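Binding domain (Hc) of Paraclostridial Mosquitocidal Protein 1 (Paraclostridium bifermentans, PDB 6HOX) forms the receptor-binding part of the heavy chain with which a botulinum-like neurotoxin specific for Anopheles mosquitoes targets host nerve cells. Local coordinates at residues A[136-139]-A[140-144]; A[149-152]-A[153-156]. All blocks are in the same frame, centred on the assembly; numbering follows the deposited sequence.

How the contacts relate
Contacts 1 and 2 follow one another along the chain, within the N-terminal, lectin-like receptor-binding region of the toxin. Contact 1 is the far end of the hairpin made by strands 131-137 and 143-147; contact 2 starts just after the end of strand 143-147 and leads into the short helix 152-155. Their centres are 29 Å apart and their nearest atoms about 14 Å, so the two do not touch. Contact 1 lies at the periphery, about 33 Å from the centre of the chain, whereas contact 2 is only about 15 Å from it, where its two phenylalanines meet strand 302-305 of the C-terminal, trefoil-related region.

Contact 1. Residues A[136-139]-A[140-144]; sequences MKDR and FGKII
Asp138 reaches across to the backbone of Phe140 and Lys142, closing the beta hairpin between strands 131-137 and 143-147. The loop is a type I turn from Asp138 to Gly141 combined with a G1 beta bulge, in which Gly141 and Lys142 lie opposite Asp138. Gly141 N bonds back to Asp138 O at 3.0 Å, and Gly141 takes the positive phi of the bulge. Asp138 N bonds to Lys142 O, restoring the antiparallel ladder.

A chi1 of 78° sets CG of Asp138 between its backbone N and carbonyl carbon and stands the carboxylate over the turn, beside CB of Lys142. Asp138 OD1 accepts Phe140 N at 2.9 Å, forming an Asx turn, and Lys142 N at 3.0 Å. The two donors come from opposite faces of the carboxylate plane, gripping one oxygen from both sides. OD2 is occupied by the backbone N of Arg197, which would fix the group's rotation and tie the turn to the neighbouring loop.

At the exposed tip, Arg139 and Phe140 run side by side. Arg139 CG sits over the face of the Phe140 ring, 4.0 Å from its centroid, in a CH-pi contact. Further out, Phe140 CZ lies over the centre of the guanidinium, with Phe140 CZ and Arg139 CZ 3.4 Å apart. The two planes are inclined by 50°, so the groups are not flatly stacked. Both residues also touch a crystal neighbour, which may influence their pose.

On one face of the sheet, Lys137 and Ile143 lie alongside one another, CG of Lys137 being 3.7 Å from CG1 of Ile143. The other carries Met136 and Ile144, which rest on Leu196 and Ile193 respectively. There the Met136 chain bends at its last torsion (chi3 -63°), bringing CE to 3.7 Å from Ile144 CG2.

Contact 2. Residues A[149-152]-A[153-156]; sequences SLTF and SNSF
Phe152 lays its ring over that of Phe156, four residues on, in an offset stack with centroids 4.3 Å apart and planes inclined by 19°. The slippage is such that CB of Phe156, not its ring, stands over the middle of the Phe152 ring, 3.8 Å from its centroid, in a CH-pi contact. In return Phe152 CZ lies toward the rim of the Phe156 face. Phe152 CE2 and Phe156 CD1 come within 3.3 Å, a close fit for two aromatic carbons. Both rings set off anti to their own backbone N (chi1 -170° in Phe152 and 162° in Phe156) and run side by side in the same direction.

The pair, Phe152 on the short helix 152-155 of the N-terminal, lectin-like region and Phe156 just along the chain, faces the C-terminal, trefoil-related region. Phe152 meets Ile302, Ile304 and Pro305 of strand 302-305, and Phe156 touches Pro305 and Phe252. The stack is thus part of the seam between the two halves of the receptor-binding domain.

The helix begins at Thr151, its N-cap residue. The Thr151 hydroxyl OG1 donates to Asn154 OD1 at 2.8 Å, arriving above the amide plane instead of on a lone pair, so the two polar side chains are joined across the first turn. Thr151 O accepts Ser155 N at 3.0 Å and, weakly, Asn154 N. Phe152 O receives weak bonds from Ser155 N and Phe156 N.

Before the cap, the CD2 branch of Leu150 reaches Ser155, 3.1 Å from Ser155 OG, and also meets Ser155 CB. Leu150 O accepts a hydrogen bond from Asn131 ND2, while Phe156 O at the other end accepts one from Arg167 NH2.

Contact 1. Residues A[136-139]-A[140-144]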
loop_
_atom_site.group_PDB
_atom_site.type_symbol
_atom_site.label_atom_id
_atom_site.label_comp_id
_atom_site.label_asym_id
_atom_site.label_seq_id
_atom_site.Cartn_x
_atom_site.Cartn_y
_atom_site.Cartn_z
ATOM N N MET A 136 3.424 -20.216 15.875
ATOM C CA MET A 136 3.354 -20.482 17.305
ATOM C C MET A 136 3.986 -21.854 17.592
ATOM O O MET A 136 3.778 -22.815 16.835
ATOM C CB MET A 136 1.896 -20.487 17.778
ATOM C CG MET A 136 1.270 -19.097 17.767
ATOM S SD MET A 136 -0.496 -19.093 18.116
ATOM C CE MET A 136 -1.060 -20.026 16.713
ATOM N N LYS A 137 4.779 -21.929 18.667
ATOM C CA LYS A 137 5.326 -23.192 19.153
ATOM C C LYS A 137 5.166 -23.243 20.674
ATOM O O LYS A 137 5.546 -22.320 21.371
ATOM C CB LYS A 137 6.789 -23.347 18.737
ATOM C CG LYS A 137 7.405 -24.694 19.084
ATOM C CD LYS A 137 8.884 -24.647 19.357
ATOM C CE LYS A 137 9.752 -24.712 18.125
ATOM N NZ LYS A 137 11.162 -24.929 18.524
ATOM N N ASP A 138 4.575 -24.327 21.180
ATOM C CA ASP A 138 4.314 -24.439 22.605
ATOM C C ASP A 138 5.474 -25.207 23.262
ATOM O O ASP A 138 6.438 -25.604 22.613
ATOM C CB ASP A 138 2.909 -25.007 22.853
ATOM C CG ASP A 138 2.781 -26.497 22.675
ATOM O OD1 ASP A 138 3.823 -27.141 22.382
ATOM O OD2 ASP A 138 1.629 -27.002 22.828
ATOM N N ARG A 139 5.371 -25.393 24.570
ATOM C CA ARG A 139 6.443 -25.926 25.379
ATOM C C ARG A 139 6.635 -27.433 25.162
ATOM O O ARG A 139 7.605 -27.983 25.687
ATOM C CB ARG A 139 6.176 -25.622 26.857
ATOM C CG ARG A 139 4.936 -26.292 27.427
ATOM C CD ARG A 139 4.249 -25.423 28.469
ATOM N NE ARG A 139 3.029 -26.039 28.976
ATOM C CZ ARG A 139 2.999 -27.012 29.886
ATOM N NH1 ARG A 139 4.128 -27.492 30.377
ATOM N NH2 ARG A 139 1.845 -27.506 30.297
ATOM N N PHE A 140 5.747 -28.095 24.400
ATOM C CA PHE A 140 5.941 -29.520 24.011
ATOM C C PHE A 140 6.515 -29.643 22.590
ATOM O O PHE A 140 6.739 -30.753 22.088
ATOM C CB PHE A 140 4.630 -30.295 24.168
ATOM C CG PHE A 140 3.988 -30.132 25.527
ATOM C CD1 PHE A 140 4.490 -30.805 26.635
ATOM C CD2 PHE A 140 2.902 -29.289 25.706
ATOM C CE1 PHE A 140 3.910 -30.652 27.887
ATOM C CE2 PHE A 140 2.330 -29.125 26.961
ATOM C CZ PHE A 140 2.833 -29.809 28.049
ATOM N N GLY A 141 6.767 -28.507 21.933
ATOM C CA GLY A 141 7.267 -28.502 20.580
ATOM C C GLY A 141 6.156 -28.589 19.543
ATOM O O GLY A 141 6.434 -28.736 18.377
ATOM N N LYS A 142 4.901 -28.454 19.969
ATOM C CA LYS A 142 3.750 -28.451 19.051
ATOM C C LYS A 142 3.806 -27.153 18.237
ATOM O O LYS A 142 3.980 -26.094 18.824
ATOM C CB LYS A 142 2.446 -28.512 19.851
ATOM C CG LYS A 142 1.159 -28.594 19.045
ATOM C CD LYS A 142 0.709 -29.998 18.795
ATOM C CE LYS A 142 0.327 -30.733 20.056
ATOM N NZ LYS A 142 -0.114 -32.096 19.719
ATOM N N ILE A 143 3.683 -27.254 16.907
ATOM C CA ILE A 143 3.851 -26.107 16.026
ATOM C C ILE A 143 2.561 -25.870 15.234
ATOM O O ILE A 143 1.959 -26.816 14.734
ATOM C CB ILE A 143 5.060 -26.315 15.100
ATOM C CG1 ILE A 143 6.367 -26.220 15.893
ATOM C CG2 ILE A 143 5.008 -25.326 13.937
ATOM C CD1 ILE A 143 7.606 -26.655 15.132
ATOM N N ILE A 144 2.152 -24.598 15.149
ATOM C CA ILE A 144 1.115 -24.132 14.235
ATOM C C ILE A 144 1.643 -22.880 13.536
ATOM O O ILE A 144 2.126 -21.968 14.181
ATOM C CB ILE A 144 -0.207 -23.912 14.993
ATOM C CG1 ILE A 144 -0.927 -25.255 15.145
ATOM C CG2 ILE A 144 -1.093 -22.873 14.316
ATOM C CD1 ILE A 144 -1.983 -25.263 16.196
#

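Contact 2. Residues A[149-152]-A[153-156]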
loop_
_atom_site.group_PDB
_atom_site.type_symbol
_atom_site.label_atom_id
_atom_site.label_comp_id
_atom_site.label_asym_id
_atom_site.label_seq_id
_atom_site.Cartn_x
_atom_site.Cartn_y
_atom_site.Cartn_z
ATOM N N SER A 149 0.116 -17.796 0.881
ATOM C CA SER A 149 0.508 -18.487 -0.351
ATOM C C SER A 149 0.104 -17.634 -1.551
ATOM O O SER A 149 -0.299 -18.145 -2.551
ATOM C CB SER A 149 -0.095 -19.885 -0.426
ATOM O OG SER A 149 -1.517 -19.822 -0.441
ATOM N N LEU A 150 0.259 -16.315 -1.419
ATOM C CA LEU A 150 -0.082 -15.371 -2.467
ATOM C C LEU A 150 0.984 -15.444 -3.560
ATOM O O LEU A 150 2.137 -15.763 -3.278
ATOM C CB LEU A 150 -0.179 -13.969 -1.860
ATOM C CG LEU A 150 -1.304 -13.794 -0.840
ATOM C CD1 LEU A 150 -0.948 -12.775 0.214
ATOM C CD2 LEU A 150 -2.582 -13.386 -1.524
ATOM N N THR A 151 0.561 -15.167 -4.800
ATOM C CA THR A 151 1.419 -15.141 -5.972
ATOM C C THR A 151 1.349 -13.740 -6.567
ATOM O O THR A 151 0.286 -13.122 -6.544
ATOM C CB THR A 151 0.977 -16.142 -7.045
ATOM O OG1 THR A 151 -0.269 -15.649 -7.534
ATOM C CG2 THR A 151 0.829 -17.559 -6.532
ATOM N N PHE A 152 2.481 -13.261 -7.085
ATOM C CA PHE A 152 2.555 -11.912 -7.603
ATOM C C PHE A 152 1.459 -11.701 -8.663
ATOM O O PHE A 152 0.673 -10.762 -8.553
ATOM C CB PHE A 152 3.956 -11.615 -8.128
ATOM C CG PHE A 152 4.164 -10.161 -8.461
ATOM C CD1 PHE A 152 3.838 -9.672 -9.715
ATOM C CD2 PHE A 152 4.655 -9.273 -7.512
ATOM C CE1 PHE A 152 4.028 -8.331 -10.018
ATOM C CE2 PHE A 152 4.831 -7.933 -7.816
ATOM C CZ PHE A 152 4.525 -7.464 -9.071
ATOM N N SER A 153 1.382 -12.615 -9.639
ATOM C CA SER A 153 0.486 -12.509 -10.809
ATOM C C SER A 153 -0.962 -12.232 -10.393
ATOM O O SER A 153 -1.632 -11.411 -11.003
ATOM C CB SER A 153 0.545 -13.757 -11.649
ATOM O OG SER A 153 1.883 -14.079 -11.984
ATOM N N ASN A 154 -1.435 -12.936 -9.360
ATOM C CA ASN A 154 -2.849 -12.979 -9.011
ATOM C C ASN A 154 -3.194 -11.959 -7.913
ATOM O O ASN A 154 -4.331 -11.513 -7.841
ATOM C CB ASN A 154 -3.247 -14.400 -8.608
ATOM C CG ASN A 154 -2.853 -15.422 -9.655
ATOM O OD1 ASN A 154 -2.201 -16.419 -9.345
ATOM N ND2 ASN A 154 -3.229 -15.177 -10.903
ATOM N N SER A 155 -2.223 -11.591 -7.067
ATOM C CA SER A 155 -2.498 -10.790 -5.848
ATOM C C SER A 155 -1.648 -9.516 -5.781
ATOM O O SER A 155 -1.716 -8.823 -4.764
ATOM C CB SER A 155 -2.275 -11.613 -4.589
ATOM O OG SER A 155 -3.391 -12.458 -4.323
ATOM N N PHE A 156 -0.859 -9.209 -6.821
ATOM C CA PHE A 156 0.126 -8.097 -6.739
ATOM C C PHE A 156 -0.516 -6.850 -6.115
ATOM O O PHE A 156 -0.023 -6.307 -5.133
ATOM C CB PHE A 156 0.737 -7.766 -8.102
ATOM C CG PHE A 156 1.395 -6.412 -8.189
ATOM C CD1 PHE A 156 2.276 -5.979 -7.211
ATOM C CD2 PHE A 156 1.158 -5.578 -9.272
ATOM C CE1 PHE A 156 2.873 -4.728 -7.290
ATOM C CE2 PHE A 156 1.769 -4.334 -9.359
ATOM C CZ PHE A 156 2.623 -3.907 -8.363
#